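Local coordinates for putative isochorismatase (PDB 3OQP), which probably acts as a hydrolase of the isochorismatase family, a group related to the nicotinamidases, although its own substrate is not established, at residues T4-L9 and A105-D110; D13-Y18 and I53-A58; T144-Y149 and E159-V164. One frame throughout, in Å; residues are numbered along the deposited sequence.

Interaction 1. Residues T4-L9 and A105-D110; sequences TPRRAL and AARQID
Two neighbouring strands of the parallel sheet in this alpha/beta fold are entered side by side here: residues 4-9 lead into strand 7-12, and residues 105-110 leave helix 100-105 through a Schellman motif, Q108 taking positive phi, on the way to strand 111-115. P5 arrives first, its CA 3.8 Å from D110 OD1. R6 then engages with both backbone and side chain. Its N donates to D110 OD1 at 2.9 Å, meeting the oxygen from above the carboxylate plane, while D110 N returns a bond to R6 O at 3.0 Å. The carboxylate can fold back this way because D110 CG takes the crowded position between its own N and carbonyl carbon (chi1 65°). Beyond CB, the R6 chain has CG anti to N and bends at chi2 (51°), which brings the guanidinium alongside R107 O. NE reaches that oxygen at 2.9 Å, nearly along the C=O axis, and NH2 at 3.2 Å on a lone pair, so one helix-end carbonyl takes two in-plane donors and probably offsets part of the charge. R107 sends its own guanidinium the other way, to W103. R7 also turns from the contact, toward a salt bridge with E138. A8 faces L104 of the helix and I109, where its CB lies 3.9 Å from I109 CD1; that same methyl is 3.6 Å from R7 O, a buried carbonyl with no polar partner in the model.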
ATOM      1  N   THR A   4      11.862 -25.583  -1.684  1.00 14.11           N
ATOM      2  CA  THR A   4      10.637 -25.529  -0.876  1.00 13.45           C
ATOM      3  C   THR A   4      10.477 -24.148  -0.217  1.00 12.20           C
ATOM      4  O   THR A   4      11.445 -23.673   0.420  1.00 14.08           O
ATOM      5  CB  THR A   4      10.688 -26.577   0.219  1.00 14.76           C
ATOM      6  OG1 THR A   4      11.017 -27.847  -0.369  1.00 16.58           O
ATOM      7  CG2 THR A   4       9.342 -26.634   1.017  1.00 15.41           C
ATOM      8  N   PRO A   5       9.309 -23.492  -0.324  1.00 12.84           N
ATOM      9  CA  PRO A   5       9.176 -22.232   0.468  1.00 12.62           C
ATOM     10  C   PRO A   5       9.463 -22.444   1.928  1.00 11.20           C
ATOM     11  O   PRO A   5       9.071 -23.450   2.523  1.00 12.72           O
ATOM     12  CB  PRO A   5       7.703 -21.845   0.289  1.00 12.72           C
ATOM     13  CG  PRO A   5       7.346 -22.487  -0.998  1.00 13.31           C
ATOM     14  CD  PRO A   5       8.076 -23.799  -1.051  1.00 12.51           C
ATOM     15  N   ARG A   6      10.174 -21.488   2.529  1.00 10.08           N
ATOM     16  CA  ARG A   6      10.454 -21.450   3.975  1.00  9.92           C
ATOM     17  C   ARG A   6       9.665 -20.277   4.551  1.00 11.24           C
ATOM     18  O   ARG A   6      10.054 -19.124   4.412  1.00  9.96           O
ATOM     19  CB  ARG A   6      11.924 -21.374   4.216  1.00 11.85           C
ATOM     20  CG  ARG A   6      12.313 -21.114   5.669  1.00 12.79           C
ATOM     21  CD  ARG A   6      11.693 -22.018   6.691  1.00 11.63           C
ATOM     22  NE  ARG A   6      12.418 -21.827   7.948  1.00 12.65           N
ATOM     23  CZ  ARG A   6      12.119 -22.422   9.080  1.00 13.70           C
ATOM     24  NH1 ARG A   6      11.060 -23.257   9.134  1.00 14.72           N
ATOM     25  NH2 ARG A   6      12.840 -22.117  10.164  1.00 14.47           N
ATOM     26  N   ARG A   7       8.474 -20.599   5.034  1.00 10.75           N
ATOM     27  CA  ARG A   7       7.439 -19.656   5.377  1.00 10.39           C
ATOM     28  C   ARG A   7       7.517 -19.311   6.872  1.00 10.33           C
ATOM     29  O   ARG A   7       7.828 -20.167   7.702  1.00 11.58           O
ATOM     30  CB  ARG A   7       6.017 -20.184   5.046  1.00  9.90           C
ATOM     31  CG  ARG A   7       5.749 -20.372   3.599  1.00 10.61           C
ATOM     32  CD  ARG A   7       4.606 -21.336   3.295  1.00 10.95           C
ATOM     33  NE  ARG A   7       4.073 -21.182   1.969  1.00 10.65           N
ATOM     34  CZ  ARG A   7       3.981 -22.109   0.998  1.00 10.18           C
ATOM     35  NH1 ARG A   7       4.376 -23.362   1.185  1.00 11.59           N
ATOM     36  NH2 ARG A   7       3.356 -21.814  -0.128  1.00 12.36           N
ATOM     37  N   ALA A   8       7.152 -18.078   7.180  1.00  9.42           N
ATOM     38  CA  ALA A   8       6.782 -17.668   8.530  1.00  9.53           C
ATOM     39  C   ALA A   8       5.333 -17.147   8.386  1.00 10.85           C
ATOM     40  O   ALA A   8       5.054 -16.372   7.497  1.00 11.62           O
ATOM     41  CB  ALA A   8       7.727 -16.585   9.162  1.00 10.11           C
ATOM     42  N   LEU A   9       4.487 -17.498   9.328  1.00  9.18           N
ATOM     43  CA  LEU A   9       3.154 -16.931   9.406  1.00  9.45           C
ATOM     44  C   LEU A   9       3.177 -15.736  10.385  1.00 10.03           C
ATOM     45  O   LEU A   9       3.507 -15.898  11.561  1.00 11.12           O
ATOM     46  CB  LEU A   9       2.182 -17.997   9.938  1.00 10.27           C
ATOM     47  CG  LEU A   9       0.743 -17.534  10.086  1.00 11.75           C
ATOM     48  CD1 LEU A   9       0.123 -17.299   8.712  1.00 11.57           C
ATOM     49  CD2 LEU A   9      -0.064 -18.559  10.940  1.00 12.65           C
ATOM     50  N   ALA A 105      15.358 -13.501   9.056  1.00 10.61           N
ATOM     51  CA  ALA A 105      16.579 -13.883   8.356  1.00 11.02           C
ATOM     52  C   ALA A 105      17.353 -14.973   9.061  1.00 11.73           C
ATOM     53  O   ALA A 105      17.882 -15.877   8.417  1.00 12.79           O
ATOM     54  CB  ALA A 105      17.439 -12.667   8.088  1.00 11.36           C
ATOM     55  N   ALA A 106      17.294 -14.946  10.386  1.00 11.40           N
ATOM     56  CA  ALA A 106      17.996 -15.910  11.241  1.00 12.85           C
ATOM     57  C   ALA A 106      17.342 -17.292  11.120  1.00 13.66           C
ATOM     58  O   ALA A 106      17.903 -18.288  11.559  1.00 16.22           O
ATOM     59  CB  ALA A 106      18.036 -15.423  12.733  1.00 12.32           C
ATOM     60  N   ARG A 107      16.145 -17.358  10.540  1.00 13.41           N
ATOM     61  CA  ARG A 107      15.402 -18.619  10.398  1.00 12.92           C
ATOM     62  C   ARG A 107      15.261 -18.991   8.928  1.00 11.45           C
ATOM     63  O   ARG A 107      14.409 -19.825   8.518  1.00 12.15           O
ATOM     64  CB  ARG A 107      14.058 -18.492  11.125  1.00 14.55           C
ATOM     65  CG  ARG A 107      14.320 -18.742  12.568  1.00 17.22           C
ATOM     66  CD  ARG A 107      13.447 -18.050  13.405  1.00 18.69           C
ATOM     67  NE  ARG A 107      13.866 -18.275  14.788  1.00 20.16           N
ATOM     68  CZ  ARG A 107      14.694 -17.455  15.445  1.00 18.70           C
ATOM     69  NH1 ARG A 107      15.147 -16.328  14.884  1.00 16.97           N
ATOM     70  NH2 ARG A 107      14.990 -17.701  16.700  1.00 19.39           N
ATOM     71  N   GLN A 108      16.073 -18.343   8.117  1.00 11.64           N
ATOM     72  CA  GLN A 108      16.085 -18.652   6.683  1.00 12.49           C
ATOM     73  C   GLN A 108      14.749 -18.371   5.952  1.00 11.52           C
ATOM     74  O   GLN A 108      14.460 -18.947   4.904  1.00 11.96           O
ATOM     75  CB  GLN A 108      16.407 -20.191   6.404  1.00 14.77           C
ATOM     76  CG  GLN A 108      17.539 -20.806   7.067  1.00 17.10           C
ATOM     77  CD  GLN A 108      17.956 -22.087   6.408  1.00 16.93           C
ATOM     78  OE1 GLN A 108      17.213 -23.103   6.335  1.00 14.03           O
ATOM     79  NE2 GLN A 108      19.182 -22.076   5.966  1.00 19.41           N
ATOM     80  N   ILE A 109      13.916 -17.498   6.505  1.00  9.94           N
ATOM     81  CA  ILE A 109      12.608 -17.261   5.893  1.00 10.16           C
ATOM     82  C   ILE A 109      12.745 -16.594   4.539  1.00 11.12           C
ATOM     83  O   ILE A 109      13.415 -15.552   4.423  1.00 12.41           O
ATOM     84  CB  ILE A 109      11.739 -16.400   6.827  1.00 10.35           C
ATOM     85  CG1 ILE A 109      11.576 -17.074   8.192  1.00 12.06           C
ATOM     86  CG2 ILE A 109      10.384 -16.022   6.145  1.00 10.76           C
ATOM     87  CD1 ILE A 109      10.994 -18.493   8.202  1.00 10.60           C
ATOM     88  N   ASP A 110      12.109 -17.165   3.511  1.00 11.04           N
ATOM     89  CA  ASP A 110      12.100 -16.580   2.193  1.00 10.99           C
ATOM     90  C   ASP A 110      10.699 -16.117   1.805  1.00 10.44           C
ATOM     91  O   ASP A 110      10.549 -15.414   0.778  1.00 12.38           O
ATOM     92  CB  ASP A 110      12.735 -17.474   1.099  1.00 11.08           C
ATOM     93  CG  ASP A 110      12.016 -18.762   0.823  1.00 13.01           C
ATOM     94  OD1 ASP A 110      10.868 -18.977   1.276  1.00 12.07           O
ATOM     95  OD2 ASP A 110      12.644 -19.594   0.106  1.00 14.19           O
TER

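Interaction 2. Residues D13-Y18 and I53-A58; sequences DVQNEY and IVQNFA
The carboxyl ends of parallel strands 7-12 and 51-56, where this fold places its active site, meet in residues 13-18 and 53-58. D13 forms a salt bridge with K89, consistent with the Asp-Lys-Cys catalytic triad of the family, whose cysteine would be C122, here oxidised to 3-sulfinoalanine. D13 N continues the sheet pairing by donating to V54 O at 2.9 Å, approaching from above the carbonyl plane. One step on, V14 sits at the centre of an inverse gamma turn, and a water links the two backbones: it accepts from V14 N and donates to V54 O at 2.8 Å, giving that carbonyl a second donor. Q15 then restores direct contact with its side chain. Extended beyond CG (chi2 166°), it presents its amide to the backbone of N56 as another strand would. N56 N donates to Q15 OE1 at 2.9 Å, and Q15 NE2 donates to N56 O, also at 2.9 Å, almost perfectly straight (178°) and on a lone pair. Q15 NE2 has a further acceptor in A72 O, which should hold the amide in this orientation. The carboxylate of D13 crosses N56 obliquely, and N56 OD1 shares K89 with it while also making a weak bond to a tetraethylene glycol molecule. Beside the Q15 bonds, D13 OD2 rests just 3.1 Å from N56 CB.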
ATOM      1  N   ASP A  13      -1.894  -7.802  14.496  1.00 10.05           N
ATOM      2  CA  ASP A  13      -2.844  -6.970  15.246  1.00  9.21           C
ATOM      3  C   ASP A  13      -4.223  -7.602  15.406  1.00  8.93           C
ATOM      4  O   ASP A  13      -5.254  -6.920  15.273  1.00 10.45           O
ATOM      5  CB  ASP A  13      -2.962  -5.578  14.656  1.00  9.79           C
ATOM      6  CG  ASP A  13      -1.635  -4.821  14.614  1.00 12.64           C
ATOM      7  OD1 ASP A  13      -0.601  -5.310  15.112  1.00 12.90           O
ATOM      8  OD2 ASP A  13      -1.630  -3.679  14.046  1.00 12.52           O
ATOM      9  N   VAL A  14      -4.259  -8.872  15.806  1.00  9.62           N
ATOM     10  CA  VAL A  14      -5.493  -9.555  16.071  1.00  9.62           C
ATOM     11  C   VAL A  14      -5.911  -9.296  17.496  1.00  9.73           C
ATOM     12  O   VAL A  14      -5.722 -10.120  18.398  1.00 12.60           O
ATOM     13  CB  VAL A  14      -5.428 -11.053  15.590  1.00 10.17           C
ATOM     14  CG1 VAL A  14      -6.776 -11.785  15.927  1.00 11.69           C
ATOM     15  CG2 VAL A  14      -5.083 -11.206  14.085  1.00 10.21           C
ATOM     16  N   GLN A  15      -6.475  -8.100  17.635  1.00  9.94           N
ATOM     17  CA  GLN A  15      -6.790  -7.470  18.900  1.00 10.18           C
ATOM     18  C   GLN A  15      -8.248  -7.148  19.038  1.00 10.40           C
ATOM     19  O   GLN A  15      -9.005  -7.052  18.041  1.00 11.80           O
ATOM     20  CB  GLN A  15      -5.946  -6.197  18.967  1.00 10.03           C
ATOM     21  CG  GLN A  15      -4.445  -6.463  19.195  1.00 12.05           C
ATOM     22  CD  GLN A  15      -3.549  -5.272  18.930  1.00 11.63           C
ATOM     23  OE1 GLN A  15      -2.977  -5.114  17.850  1.00 12.44           O
ATOM     24  NE2 GLN A  15      -3.413  -4.413  19.929  1.00 11.53           N
ATOM     25  N   ASN A  16      -8.722  -7.055  20.291  1.00 10.59           N
ATOM     26  CA  ASN A  16     -10.133  -6.918  20.556  1.00 11.26           C
ATOM     27  C   ASN A  16     -10.769  -5.694  19.959  1.00 10.57           C
ATOM     28  O   ASN A  16     -11.972  -5.755  19.624  1.00 11.66           O
ATOM     29  CB  ASN A  16     -10.386  -6.896  22.069  1.00 12.19           C
ATOM     30  CG  ASN A  16     -10.112  -8.221  22.727  1.00 12.59           C
ATOM     31  OD1 ASN A  16     -10.343  -9.267  22.112  1.00 14.20           O
ATOM     32  ND2 ASN A  16      -9.633  -8.190  23.986  1.00 14.50           N
ATOM     33  N   GLU A  17     -10.022  -4.629  19.696  1.00 11.18           N
ATOM     34  CA  GLU A  17     -10.524  -3.405  19.132  1.00 11.74           C
ATOM     35  C   GLU A  17     -11.263  -3.670  17.835  1.00 11.25           C
ATOM     36  O   GLU A  17     -12.238  -2.984  17.502  1.00 12.08           O
ATOM     37  CB  GLU A  17      -9.385  -2.404  18.830  1.00 12.96           C
ATOM     38  CG  GLU A  17      -9.817  -1.005  18.723  1.00 12.72           C
ATOM     39  CD  GLU A  17     -10.177  -0.458  20.117  1.00 15.54           C
ATOM     40  OE1 GLU A  17      -9.234  -0.085  20.898  1.00 16.79           O
ATOM     41  OE2 GLU A  17     -11.403  -0.403  20.422  1.00 15.01           O
ATOM     42  N   TYR A  18     -10.740  -4.633  17.048  1.00 11.51           N
ATOM     43  CA  TYR A  18     -11.281  -5.010  15.773  1.00 11.07           C
ATOM     44  C   TYR A  18     -12.544  -5.890  15.830  1.00 12.30           C
ATOM     45  O   TYR A  18     -13.239  -6.090  14.806  1.00 12.31           O
ATOM     46  CB  TYR A  18     -10.234  -5.749  14.926  1.00 10.35           C
ATOM     47  CG  TYR A  18      -9.138  -4.842  14.412  1.00  9.92           C
ATOM     48  CD1 TYR A  18      -9.436  -3.769  13.608  1.00 10.93           C
ATOM     49  CD2 TYR A  18      -7.784  -5.051  14.761  1.00 10.25           C
ATOM     50  CE1 TYR A  18      -8.436  -2.925  13.105  1.00 11.46           C
ATOM     51  CE2 TYR A  18      -6.779  -4.258  14.176  1.00 10.08           C
ATOM     52  CZ  TYR A  18      -7.116  -3.159  13.422  1.00 10.67           C
ATOM     53  OH  TYR A  18      -6.145  -2.367  12.865  1.00 12.69           O
ATOM     54  N   ILE A  53       3.513 -13.177  16.272  1.00  9.72           N
ATOM     55  CA  ILE A  53       2.407 -12.345  16.667  1.00  9.95           C
ATOM     56  C   ILE A  53       2.865 -10.887  16.740  1.00  9.45           C
ATOM     57  O   ILE A  53       3.889 -10.570  17.328  1.00 10.75           O
ATOM     58  CB  ILE A  53       1.900 -12.784  18.067  1.00 12.15           C
ATOM     59  CG1 ILE A  53       1.439 -14.234  18.060  1.00 13.91           C
ATOM     60  CG2 ILE A  53       0.816 -11.847  18.626  1.00 13.94           C
ATOM     61  CD1 ILE A  53       0.438 -14.584  17.043  1.00 14.14           C
ATOM     62  N   VAL A  54       2.047  -9.992  16.194  1.00  9.48           N
ATOM     63  CA  VAL A  54       2.278  -8.543  16.204  1.00  9.90           C
ATOM     64  C   VAL A  54       1.135  -7.921  17.007  1.00  9.34           C
ATOM     65  O   VAL A  54      -0.039  -8.254  16.735  1.00 10.44           O
ATOM     66  CB  VAL A  54       2.319  -7.967  14.804  1.00 10.27           C
ATOM     67  CG1 VAL A  54       2.589  -6.452  14.847  1.00 11.15           C
ATOM     68  CG2 VAL A  54       3.356  -8.745  13.934  1.00 10.92           C
ATOM     69  N   GLN A  55       1.464  -7.000  17.916  1.00  9.90           N
ATOM     70  CA  GLN A  55       0.482  -6.271  18.697  1.00 10.71           C
ATOM     71  C   GLN A  55       0.760  -4.780  18.528  1.00  9.89           C
ATOM     72  O   GLN A  55       1.898  -4.326  18.770  1.00 11.93           O
ATOM     73  CB  GLN A  55       0.560  -6.725  20.158  1.00 11.23           C
ATOM     74  CG  GLN A  55      -0.513  -6.145  21.060  1.00 12.60           C
ATOM     75  CD  GLN A  55      -0.492  -6.736  22.479  1.00 12.88           C
ATOM     76  OE1 GLN A  55       0.475  -7.372  22.894  1.00 15.38           O
ATOM     77  NE2 GLN A  55      -1.620  -6.639  23.157  1.00 14.92           N
ATOM     78  N   ASN A  56      -0.284  -4.015  18.240  1.00 10.57           N
ATOM     79  CA  ASN A  56      -0.197  -2.599  17.951  1.00 10.55           C
ATOM     80  C   ASN A  56      -0.660  -1.808  19.190  1.00 11.46           C
ATOM     81  O   ASN A  56      -1.768  -2.059  19.681  1.00 12.93           O
ATOM     82  CB  ASN A  56      -1.070  -2.249  16.747  1.00 11.67           C
ATOM     83  CG  ASN A  56      -0.994  -0.808  16.355  1.00 14.54           C
ATOM     84  OD1 ASN A  56      -0.089  -0.439  15.605  1.00 15.65           O
ATOM     85  ND2 ASN A  56      -1.928   0.045  16.875  1.00 16.43           N
ATOM     86  N   PHE A  57       0.160  -0.874  19.677  1.00 13.87           N
ATOM     87  CA  PHE A  57      -0.269  -0.021  20.750  1.00 14.15           C
ATOM     88  C   PHE A  57      -0.227   1.450  20.389  1.00 15.32           C
ATOM     89  O   PHE A  57       0.677   1.919  19.710  1.00 16.10           O
ATOM     90  CB  PHE A  57       0.667  -0.214  21.938  1.00 14.69           C
ATOM     91  CG  PHE A  57       0.510  -1.529  22.628  1.00 14.59           C
ATOM     92  CD1 PHE A  57      -0.634  -1.820  23.372  1.00 17.19           C
ATOM     93  CD2 PHE A  57       1.548  -2.435  22.642  1.00 19.42           C
ATOM     94  CE1 PHE A  57      -0.749  -3.021  24.052  1.00 17.67           C
ATOM     95  CE2 PHE A  57       1.427  -3.650  23.338  1.00 19.53           C
ATOM     96  CZ  PHE A  57       0.279  -3.923  24.022  1.00 16.86           C
ATOM     97  N   ALA A  58      -1.193   2.178  20.955  1.00 16.14           N
ATOM     98  CA  ALA A  58      -1.215   3.634  21.008  1.00 17.79           C
ATOM     99  C   ALA A  58      -1.123   3.974  22.508  1.00 18.37           C
ATOM    100  O   ALA A  58      -1.338   3.117  23.382  1.00 19.05           O
ATOM    101  CB  ALA A  58      -2.478   4.193  20.452  1.00 18.63           C
TER
HETATM  102  O   HOH W   1      -1.826 -10.441  16.535  1.00 10.86           O

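Interaction 3. Residues T144-Y149 and E159-V164; sequences TGSVPY and EEIHRV
R163 NH2 is held twice: by E159 OE1 one turn earlier in the same helix, at 3.1 Å, and by E160 OE2 of the second subunit. R163 NE adds a bond to E159 OE2 at 2.8 Å, so guanidinium and carboxylate join side-on through both syn lone pairs on the flank of the helix turned from residues 144-149. On the facing flank no hydrogen bond crosses, and the match is one of shape. H162, its CG anti to N (chi1 -178°), brings its ring edge to T144. There T144 OG1, hydrogen-bonded to L140 O, lies in the ring plane 3.2 Å from H162 CE1, while G145 CA approaches ND1 obliquely to 3.8 Å. Both ring nitrogens are satisfied, ND1 by T119 OG1 and NE2 by H141 O, which should fix the ring's orientation. S146 directs its OG past the helix, 3.5 Å from I161 CG2, to bond H120 ND1; Y149 OH takes the other nitrogen of that imidazole, NE2. I161 packs beside these hydrogen bonds, its CD1 lying 3.5 Å from V147 O, a buried carbonyl lacking a partner in the model, and 4.1 Å from Y149 CD2. Residues 144-149 follow strand 136-140 after a short link, pass along the early part of helix 158-173 and enter the hairpin 149-151/154-156, with the second subunit packing on V164 and P148.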
ATOM      1  N   THR A 144      -7.916 -12.051   6.929  1.00  8.82           N
ATOM      2  CA  THR A 144      -7.589 -10.637   6.950  1.00  8.70           C
ATOM      3  C   THR A 144      -8.888  -9.821   6.892  1.00  8.41           C
ATOM      4  O   THR A 144      -9.966 -10.397   6.902  1.00 10.08           O
ATOM      5  CB  THR A 144      -6.639 -10.287   5.822  1.00  8.49           C
ATOM      6  OG1 THR A 144      -7.193 -10.720   4.575  1.00  9.27           O
ATOM      7  CG2 THR A 144      -5.276 -10.981   6.013  1.00  9.24           C
ATOM      8  N   GLY A 145      -8.843  -8.508   6.773  1.00  8.69           N
ATOM      9  CA  GLY A 145     -10.062  -7.736   6.585  1.00  8.41           C
ATOM     10  C   GLY A 145      -9.915  -6.240   6.756  1.00  8.48           C
ATOM     11  O   GLY A 145      -8.850  -5.753   7.237  1.00  9.19           O
ATOM     12  N   SER A 146     -10.993  -5.548   6.391  1.00  9.16           N
ATOM     13  CA  SER A 146     -11.060  -4.093   6.351  1.00  9.55           C
ATOM     14  C   SER A 146     -12.295  -3.567   7.053  1.00  9.93           C
ATOM     15  O   SER A 146     -13.158  -4.340   7.504  1.00  9.97           O
ATOM     16  CB  SER A 146     -11.042  -3.568   4.895  1.00 10.65           C
ATOM     17  OG  SER A 146      -9.830  -3.895   4.225  1.00 11.85           O
ATOM     18  N   VAL A 147     -12.306  -2.249   7.188  1.00  9.22           N
ATOM     19  CA  VAL A 147     -13.402  -1.458   7.775  1.00  9.81           C
ATOM     20  C   VAL A 147     -13.764  -0.451   6.668  1.00  9.84           C
ATOM     21  O   VAL A 147     -12.955  -0.157   5.814  1.00 10.37           O
ATOM     22  CB  VAL A 147     -12.980  -0.703   9.065  1.00  9.80           C
ATOM     23  CG1 VAL A 147     -12.403  -1.705  10.060  1.00 12.28           C
ATOM     24  CG2 VAL A 147     -12.007   0.446   8.794  1.00 11.23           C
ATOM     25  N   PRO A 148     -14.980   0.126   6.691  1.00 10.47           N
ATOM     26  CA  PRO A 148     -15.327   1.195   5.720  1.00  9.96           C
ATOM     27  C   PRO A 148     -14.738   2.536   6.211  1.00  9.00           C
ATOM     28  O   PRO A 148     -14.527   2.761   7.419  1.00 10.27           O
ATOM     29  CB  PRO A 148     -16.851   1.201   5.742  1.00  9.99           C
ATOM     30  CG  PRO A 148     -17.144   0.869   7.180  1.00 11.85           C
ATOM     31  CD  PRO A 148     -16.134  -0.248   7.513  1.00 10.33           C
ATOM     32  N   TYR A 149     -14.484   3.435   5.268  1.00  9.85           N
ATOM     33  CA  TYR A 149     -13.950   4.748   5.566  1.00 10.56           C
ATOM     34  C   TYR A 149     -14.714   5.801   4.720  1.00  9.29           C
ATOM     35  O   TYR A 149     -15.048   5.569   3.534  1.00 10.86           O
ATOM     36  CB  TYR A 149     -12.493   4.898   5.103  1.00 11.35           C
ATOM     37  CG  TYR A 149     -11.429   4.201   5.908  1.00 10.55           C
ATOM     38  CD1 TYR A 149     -11.524   3.999   7.253  1.00 11.88           C
ATOM     39  CD2 TYR A 149     -10.215   3.926   5.321  1.00  9.60           C
ATOM     40  CE1 TYR A 149     -10.479   3.435   7.981  1.00 11.38           C
ATOM     41  CE2 TYR A 149      -9.141   3.360   6.045  1.00 10.00           C
ATOM     42  CZ  TYR A 149      -9.289   3.118   7.378  1.00 10.56           C
ATOM     43  OH  TYR A 149      -8.253   2.519   8.056  1.00 11.63           O
ATOM     44  N   GLU A 159     -15.858  -3.896   1.853  1.00 10.60           N
ATOM     45  CA  GLU A 159     -15.732  -4.845   0.780  1.00  9.88           C
ATOM     46  C   GLU A 159     -14.892  -4.257  -0.356  1.00 10.04           C
ATOM     47  O   GLU A 159     -14.040  -4.936  -0.924  1.00 10.79           O
ATOM     48  CB  GLU A 159     -17.112  -5.284   0.262  1.00 12.17           C
ATOM     49  CG  GLU A 159     -17.078  -6.423  -0.786  1.00 13.14           C
ATOM     50  CD  GLU A 159     -16.671  -5.999  -2.185  1.00 14.01           C
ATOM     51  OE1 GLU A 159     -16.862  -4.810  -2.595  1.00 15.03           O
ATOM     52  OE2 GLU A 159     -16.223  -6.914  -2.936  1.00 13.10           O
ATOM     53  N   GLU A 160     -15.133  -3.005  -0.707  1.00 10.22           N
ATOM     54  CA  GLU A 160     -14.403  -2.391  -1.819  1.00  9.85           C
ATOM     55  C   GLU A 160     -12.915  -2.294  -1.436  1.00  9.72           C
ATOM     56  O   GLU A 160     -12.026  -2.585  -2.228  1.00  9.69           O
ATOM     57  CB  GLU A 160     -14.906  -0.995  -2.159  1.00 10.16           C
ATOM     58  CG  GLU A 160     -16.186  -0.903  -2.896  1.00 13.58           C
ATOM     59  CD  GLU A 160     -16.655   0.523  -3.080  1.00 15.97           C
ATOM     60  OE1 GLU A 160     -16.586   1.329  -2.097  1.00 14.08           O
ATOM     61  OE2 GLU A 160     -17.145   0.831  -4.191  1.00 17.45           O
ATOM     62  N   ILE A 161     -12.635  -1.860  -0.215  1.00  9.08           N
ATOM     63  CA  ILE A 161     -11.239  -1.706   0.234  1.00  8.32           C
ATOM     64  C   ILE A 161     -10.536  -3.082   0.183  1.00  9.16           C
ATOM     65  O   ILE A 161      -9.433  -3.196  -0.324  1.00  9.63           O
ATOM     66  CB  ILE A 161     -11.126  -1.038   1.606  1.00  8.36           C
ATOM     67  CG1 ILE A 161     -11.672   0.379   1.528  1.00  9.25           C
ATOM     68  CG2 ILE A 161      -9.651  -1.088   2.112  1.00  9.86           C
ATOM     69  CD1 ILE A 161     -11.739   1.117   2.832  1.00  9.74           C
ATOM     70  N   HIS A 162     -11.120  -4.089   0.805  1.00  9.46           N
ATOM     71  CA  HIS A 162     -10.515  -5.383   0.884  1.00  9.46           C
ATOM     72  C   HIS A 162     -10.311  -6.021  -0.465  1.00  9.46           C
ATOM     73  O   HIS A 162      -9.266  -6.591  -0.745  1.00  9.02           O
ATOM     74  CB  HIS A 162     -11.320  -6.294   1.814  1.00  9.73           C
ATOM     75  CG  HIS A 162     -10.739  -7.654   2.006  1.00  9.29           C
ATOM     76  ND1 HIS A 162      -9.675  -7.908   2.846  1.00  9.53           N
ATOM     77  CD2 HIS A 162     -11.106  -8.834   1.472  1.00  9.35           C
ATOM     78  CE1 HIS A 162      -9.437  -9.212   2.822  1.00  9.49           C
ATOM     79  NE2 HIS A 162     -10.292  -9.796   2.004  1.00 10.05           N
ATOM     80  N   ARG A 163     -11.320  -5.891  -1.317  1.00  9.42           N
ATOM     81  CA  ARG A 163     -11.225  -6.396  -2.678  1.00  9.40           C
ATOM     82  C   ARG A 163     -10.140  -5.697  -3.499  1.00  8.95           C
ATOM     83  O   ARG A 163      -9.330  -6.363  -4.193  1.00  9.74           O
ATOM     84  CB  ARG A 163     -12.561  -6.362  -3.400  1.00  9.33           C
ATOM     85  CG  ARG A 163     -12.509  -6.794  -4.851  1.00 10.48           C
ATOM     86  CD  ARG A 163     -13.854  -7.115  -5.527  1.00 10.34           C
ATOM     87  NE  ARG A 163     -14.817  -6.066  -5.204  1.00 10.99           N
ATOM     88  CZ  ARG A 163     -14.927  -4.896  -5.823  1.00 11.95           C
ATOM     89  NH1 ARG A 163     -14.216  -4.616  -6.889  1.00 12.19           N
ATOM     90  NH2 ARG A 163     -15.786  -3.998  -5.370  1.00 11.98           N
ATOM     91  N   VAL A 164     -10.181  -4.389  -3.523  1.00  8.75           N
ATOM     92  CA  VAL A 164      -9.171  -3.608  -4.219  1.00  9.14           C
ATOM     93  C   VAL A 164      -7.779  -4.053  -3.784  1.00  9.22           C
ATOM     94  O   VAL A 164      -6.921  -4.283  -4.577  1.00  9.49           O
ATOM     95  CB  VAL A 164      -9.405  -2.100  -4.107  1.00  9.41           C
ATOM     96  CG1 VAL A 164      -8.099  -1.340  -4.382  1.00  9.24           C
ATOM     97  CG2 VAL A 164     -10.511  -1.649  -5.070  1.00 10.47           C
TER

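Overall arrangement
The three contacts differ in chemistry as they differ in place. Interaction 1 is partly exposed, at the amino ends of the strands, and relies on main-chain bonds, a carboxylate taking a backbone N-H, and a guanidinium on one carbonyl. Interaction 2 lies about 23 Å from it, centre to centre, yet holds the same sheet, since strands 7-12 and 51-56 are neighbours; buried, it works through an amide, a water and the probable catalytic aspartate. Interaction 3 is buried too, on the opposite side of the chain's centre from interaction 1, and packs a loop on a helix without any hydrogen bond between them. Its nearest atoms come within about 5 Å of interaction 2, and it alone also meets the second subunit.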